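Local coordinates for spermidine synthase (Corynebacterium glutamicum ATCC 13032, PDB 3GJY), which probably transfers an aminopropyl group from decarboxylated S-adenosylmethionine to putrescine to make spermidine, at residues 193-206 and 231-245. Sequence-based numbering, arbitrary orientation.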
# COMPACT_ATOMS: atom_id res chain seq x y z
N GLY A 193 -0.82 2.69 -18.46
CA GLY A 193 0.47 3.02 -17.88
C GLY A 193 0.46 3.35 -16.41
O GLY A 193 1.52 3.67 -15.88
N GLY A 194 -0.70 3.23 -15.74
CA GLY A 194 -0.80 3.61 -14.32
C GLY A 194 -0.03 2.65 -13.42
O GLY A 194 0.54 1.67 -13.87
N LEU A 195 -0.05 2.94 -12.12
CA LEU A 195 0.78 2.23 -11.16
C LEU A 195 -0.04 1.42 -10.18
O LEU A 195 -0.96 1.94 -9.57
CB LEU A 195 1.67 3.21 -10.40
CG LEU A 195 2.53 2.68 -9.25
CD1 LEU A 195 3.60 1.78 -9.84
CD2 LEU A 195 3.16 3.88 -8.48
N TYR A 196 0.35 0.15 -10.00
CA TYR A 196 -0.10 -0.68 -8.89
C TYR A 196 1.06 -0.82 -7.90
O TYR A 196 2.17 -1.20 -8.27
CB TYR A 196 -0.56 -2.06 -9.43
CG TYR A 196 -0.84 -3.07 -8.34
CD1 TYR A 196 -2.13 -3.23 -7.83
CD2 TYR A 196 0.19 -3.84 -7.83
CE1 TYR A 196 -2.39 -4.16 -6.84
CE2 TYR A 196 -0.05 -4.79 -6.81
CZ TYR A 196 -1.37 -4.94 -6.33
OH TYR A 196 -1.65 -5.84 -5.33
N VAL A 197 0.78 -0.59 -6.62
CA VAL A 197 1.78 -0.68 -5.53
C VAL A 197 1.15 -1.46 -4.39
O VAL A 197 0.05 -1.09 -3.96
CB VAL A 197 2.13 0.70 -4.92
CG1 VAL A 197 3.12 0.55 -3.77
CG2 VAL A 197 2.66 1.64 -5.95
N ALA A 198 1.83 -2.47 -3.87
CA ALA A 198 1.30 -3.24 -2.76
C ALA A 198 2.29 -3.41 -1.63
O ALA A 198 3.47 -3.72 -1.85
CB ALA A 198 0.82 -4.64 -3.23
N ASN A 199 1.78 -3.29 -0.42
CA ASN A 199 2.51 -3.74 0.76
C ASN A 199 2.32 -5.24 0.93
O ASN A 199 1.20 -5.73 0.95
CB ASN A 199 2.01 -3.00 1.99
CG ASN A 199 2.75 -3.38 3.24
OD1 ASN A 199 3.92 -3.77 3.20
ND2 ASN A 199 2.07 -3.22 4.38
N CYS A 200 3.42 -5.98 0.98
CA CYS A 200 3.37 -7.44 1.15
C CYS A 200 4.21 -7.79 2.36
O CYS A 200 5.40 -7.52 2.40
CB CYS A 200 3.87 -8.15 -0.12
SG CYS A 200 4.11 -9.92 0.02
N GLY A 201 3.56 -8.34 3.39
CA GLY A 201 4.30 -8.87 4.55
C GLY A 201 4.60 -10.35 4.32
O GLY A 201 3.73 -11.12 3.89
N ASP A 202 5.86 -10.75 4.56
CA ASP A 202 6.21 -12.15 4.33
C ASP A 202 7.34 -12.61 5.25
O ASP A 202 8.18 -11.80 5.70
CB ASP A 202 6.54 -12.41 2.83
CG ASP A 202 6.26 -13.87 2.40
OD1 ASP A 202 5.87 -14.73 3.24
OD2 ASP A 202 6.44 -14.20 1.21
N HIS A 203 7.33 -13.90 5.58
CA HIS A 203 8.50 -14.49 6.26
C HIS A 203 9.46 -15.09 5.25
O HIS A 203 9.13 -15.23 4.06
CB HIS A 203 8.17 -15.47 7.40
CG HIS A 203 6.77 -15.99 7.39
ND1 HIS A 203 5.94 -15.91 8.49
CD2 HIS A 203 6.05 -16.61 6.42
CE1 HIS A 203 4.76 -16.44 8.20
NE2 HIS A 203 4.81 -16.87 6.95
N SER A 204 10.64 -15.47 5.72
CA SER A 204 11.80 -15.40 4.87
C SER A 204 11.97 -16.44 3.74
O SER A 204 12.84 -16.29 2.91
CB SER A 204 13.06 -15.18 5.73
OG SER A 204 13.09 -13.83 6.21
N ASP A 205 11.07 -17.42 3.65
CA ASP A 205 10.97 -18.27 2.46
C ASP A 205 10.50 -17.42 1.23
O ASP A 205 10.79 -17.74 0.08
CB ASP A 205 10.02 -19.47 2.72
CG ASP A 205 8.57 -19.06 3.00
OD1 ASP A 205 8.15 -18.98 4.19
OD2 ASP A 205 7.83 -18.80 2.03
N LEU A 206 9.77 -16.36 1.52
CA LEU A 206 9.32 -15.40 0.50
C LEU A 206 8.42 -16.00 -0.58
O LEU A 206 8.27 -15.41 -1.65
CB LEU A 206 10.52 -14.66 -0.11
CG LEU A 206 11.35 -13.89 0.92
CD1 LEU A 206 12.53 -13.17 0.29
CD2 LEU A 206 10.47 -12.88 1.65
N MSE A 231 15.03 -9.20 5.79
CA MSE A 231 14.03 -10.20 5.40
C MSE A 231 14.49 -11.02 4.20
O MSE A 231 14.40 -12.25 4.19
CB MSE A 231 12.69 -9.53 5.13
CG MSE A 231 11.63 -10.50 4.63
SE MSE A 231 10.40 -9.51 3.64
CE MSE A 231 11.64 -8.70 2.38
N LEU A 232 15.02 -10.34 3.18
CA LEU A 232 15.65 -11.03 2.04
C LEU A 232 16.73 -11.99 2.50
O LEU A 232 16.90 -13.06 1.90
CB LEU A 232 16.26 -10.02 1.06
CG LEU A 232 15.28 -9.18 0.23
CD1 LEU A 232 16.10 -8.27 -0.67
CD2 LEU A 232 14.38 -10.03 -0.63
N LYS A 233 17.46 -11.58 3.54
CA LYS A 233 18.54 -12.40 4.10
C LYS A 233 18.03 -13.48 5.06
O LYS A 233 18.83 -14.17 5.70
CB LYS A 233 19.57 -11.52 4.83
CG LYS A 233 20.33 -10.56 3.94
CD LYS A 233 21.23 -9.66 4.76
CE LYS A 233 21.78 -8.56 3.88
NZ LYS A 233 22.96 -7.89 4.49
N GLY A 234 16.70 -13.62 5.17
CA GLY A 234 16.10 -14.64 6.02
C GLY A 234 16.19 -14.44 7.52
O GLY A 234 15.97 -15.38 8.30
N ARG A 235 16.50 -13.22 7.95
CA ARG A 235 16.70 -12.93 9.38
C ARG A 235 15.41 -12.73 10.16
O ARG A 235 15.34 -13.05 11.36
CB ARG A 235 17.57 -11.69 9.58
CG ARG A 235 19.03 -11.84 9.22
CD ARG A 235 19.62 -10.46 9.16
NE ARG A 235 21.08 -10.48 9.18
CZ ARG A 235 21.83 -9.43 8.86
NH1 ARG A 235 23.16 -9.54 8.91
NH2 ARG A 235 21.26 -8.29 8.49
N ARG A 236 14.39 -12.18 9.50
CA ARG A 236 13.13 -11.91 10.15
C ARG A 236 12.00 -11.73 9.12
O ARG A 236 12.24 -11.66 7.92
CB ARG A 236 13.24 -10.70 11.10
CG ARG A 236 13.73 -9.38 10.44
CD ARG A 236 13.24 -8.15 11.22
NE ARG A 236 13.74 -6.87 10.72
CZ ARG A 236 13.30 -6.22 9.63
NH1 ARG A 236 12.33 -6.74 8.87
NH2 ARG A 236 13.85 -5.05 9.31
N TYR A 237 10.76 -11.71 9.62
CA TYR A 237 9.59 -11.24 8.87
C TYR A 237 9.83 -9.79 8.52
O TYR A 237 10.48 -9.03 9.27
CB TYR A 237 8.34 -11.40 9.77
CG TYR A 237 7.00 -11.07 9.14
CD1 TYR A 237 6.48 -9.75 9.16
CD2 TYR A 237 6.22 -12.08 8.59
CE1 TYR A 237 5.20 -9.43 8.57
CE2 TYR A 237 4.96 -11.80 8.03
CZ TYR A 237 4.46 -10.49 8.03
OH TYR A 237 3.22 -10.26 7.47
N GLY A 238 9.31 -9.37 7.37
CA GLY A 238 9.43 -7.99 6.95
C GLY A 238 8.44 -7.64 5.85
O GLY A 238 7.52 -8.39 5.54
N ASN A 239 8.65 -6.47 5.30
CA ASN A 239 7.77 -5.95 4.26
C ASN A 239 8.53 -5.85 2.99
O ASN A 239 9.72 -5.45 3.00
CB ASN A 239 7.25 -4.55 4.61
CG ASN A 239 6.40 -4.55 5.82
OD1 ASN A 239 6.92 -4.51 6.94
ND2 ASN A 239 5.08 -4.61 5.63
N ILE A 240 7.83 -6.14 1.90
CA ILE A 240 8.36 -5.88 0.57
C ILE A 240 7.26 -5.13 -0.19
O ILE A 240 6.09 -5.53 -0.16
CB ILE A 240 8.82 -7.21 -0.13
CG1 ILE A 240 9.41 -6.93 -1.50
CG2 ILE A 240 7.67 -8.24 -0.17
CD1 ILE A 240 10.18 -8.12 -2.08
N ILE A 241 7.65 -4.05 -0.85
CA ILE A 241 6.72 -3.27 -1.66
C ILE A 241 6.82 -3.80 -3.10
O ILE A 241 7.90 -3.78 -3.71
CB ILE A 241 7.09 -1.78 -1.63
CG1 ILE A 241 7.13 -1.23 -0.18
CG2 ILE A 241 6.11 -1.00 -2.52
CD1 ILE A 241 5.93 -1.57 0.69
N LEU A 242 5.70 -4.27 -3.63
CA LEU A 242 5.61 -4.84 -4.99
C LEU A 242 4.97 -3.83 -5.91
O LEU A 242 3.87 -3.33 -5.61
CB LEU A 242 4.73 -6.10 -4.93
CG LEU A 242 5.09 -7.11 -3.82
CD1 LEU A 242 4.10 -8.29 -3.88
CD2 LEU A 242 6.53 -7.63 -3.98
N MSE A 243 5.65 -3.52 -7.01
CA MSE A 243 5.15 -2.53 -7.95
C MSE A 243 4.94 -3.14 -9.34
O MSE A 243 5.78 -3.90 -9.82
CB MSE A 243 6.04 -1.29 -8.00
CG MSE A 243 6.11 -0.55 -6.67
SE MSE A 243 7.25 0.98 -6.69
CE MSE A 243 8.89 0.01 -6.59
N GLY A 244 3.81 -2.81 -9.98
CA GLY A 244 3.52 -3.29 -11.33
C GLY A 244 2.99 -2.13 -12.16
O GLY A 244 2.27 -1.27 -11.66
N SER A 245 3.40 -2.07 -13.43
CA SER A 245 2.89 -1.06 -14.35
C SER A 245 3.21 -1.49 -15.78
O SER A 245 4.18 -2.25 -16.00
CB SER A 245 3.61 0.27 -14.12
OG SER A 245 3.11 1.31 -14.97
O HOH W 1 2.68 -4.28 7.07
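The ring of Tyr-237 lies with one face over backbone atoms of Asp-202, Asp-202 O 3.5 Å from Tyr-237 CD2, while an edge is directed at the face of His-203 in an offset edge-to-face pair (planes at 73°). The Tyr-237 ring reaches back across the neighbouring strand because its CG is trans to the backbone N (chi1 -175°), which brings Tyr-237 OH 3.4 Å from Gly-201 CA. The amides of Asn-199 and Asn-239 are turned 22° apart; Asn-239 ND2 gives a hydrogen to a lone pair of Asn-199 OD1 at 2.8 Å, and one water accepts from both ND2 atoms. Asp-166 takes a further hydrogen from Asn-199 ND2, so both ends of that amide are engaged and its rotation is fixed.

Strands 194-202 and 238-245 run antiparallel through paired backbone bonds from Tyr-196/Gly-244 to Asp-202/Gly-238. Val-197 CG1 meets Ile-241 CG2 at 3.6 Å on the Asn-199 side, whereas Cys-200 CB touches Leu-242 CD1 at 3.8 Å on the side covered by helix 207-219. Such antiparallel pairing beside the parallel strands matches the 3-2-1-4-5-7-6 order of class I methyltransferase-like folds. Backbone bonds and apolar side chains thus make the main join, with the water-bridged Asn-199/Asn-239 pair a polar site and Ser-245 OG to Gly-194 O (2.8 Å) a second polar link at the far end.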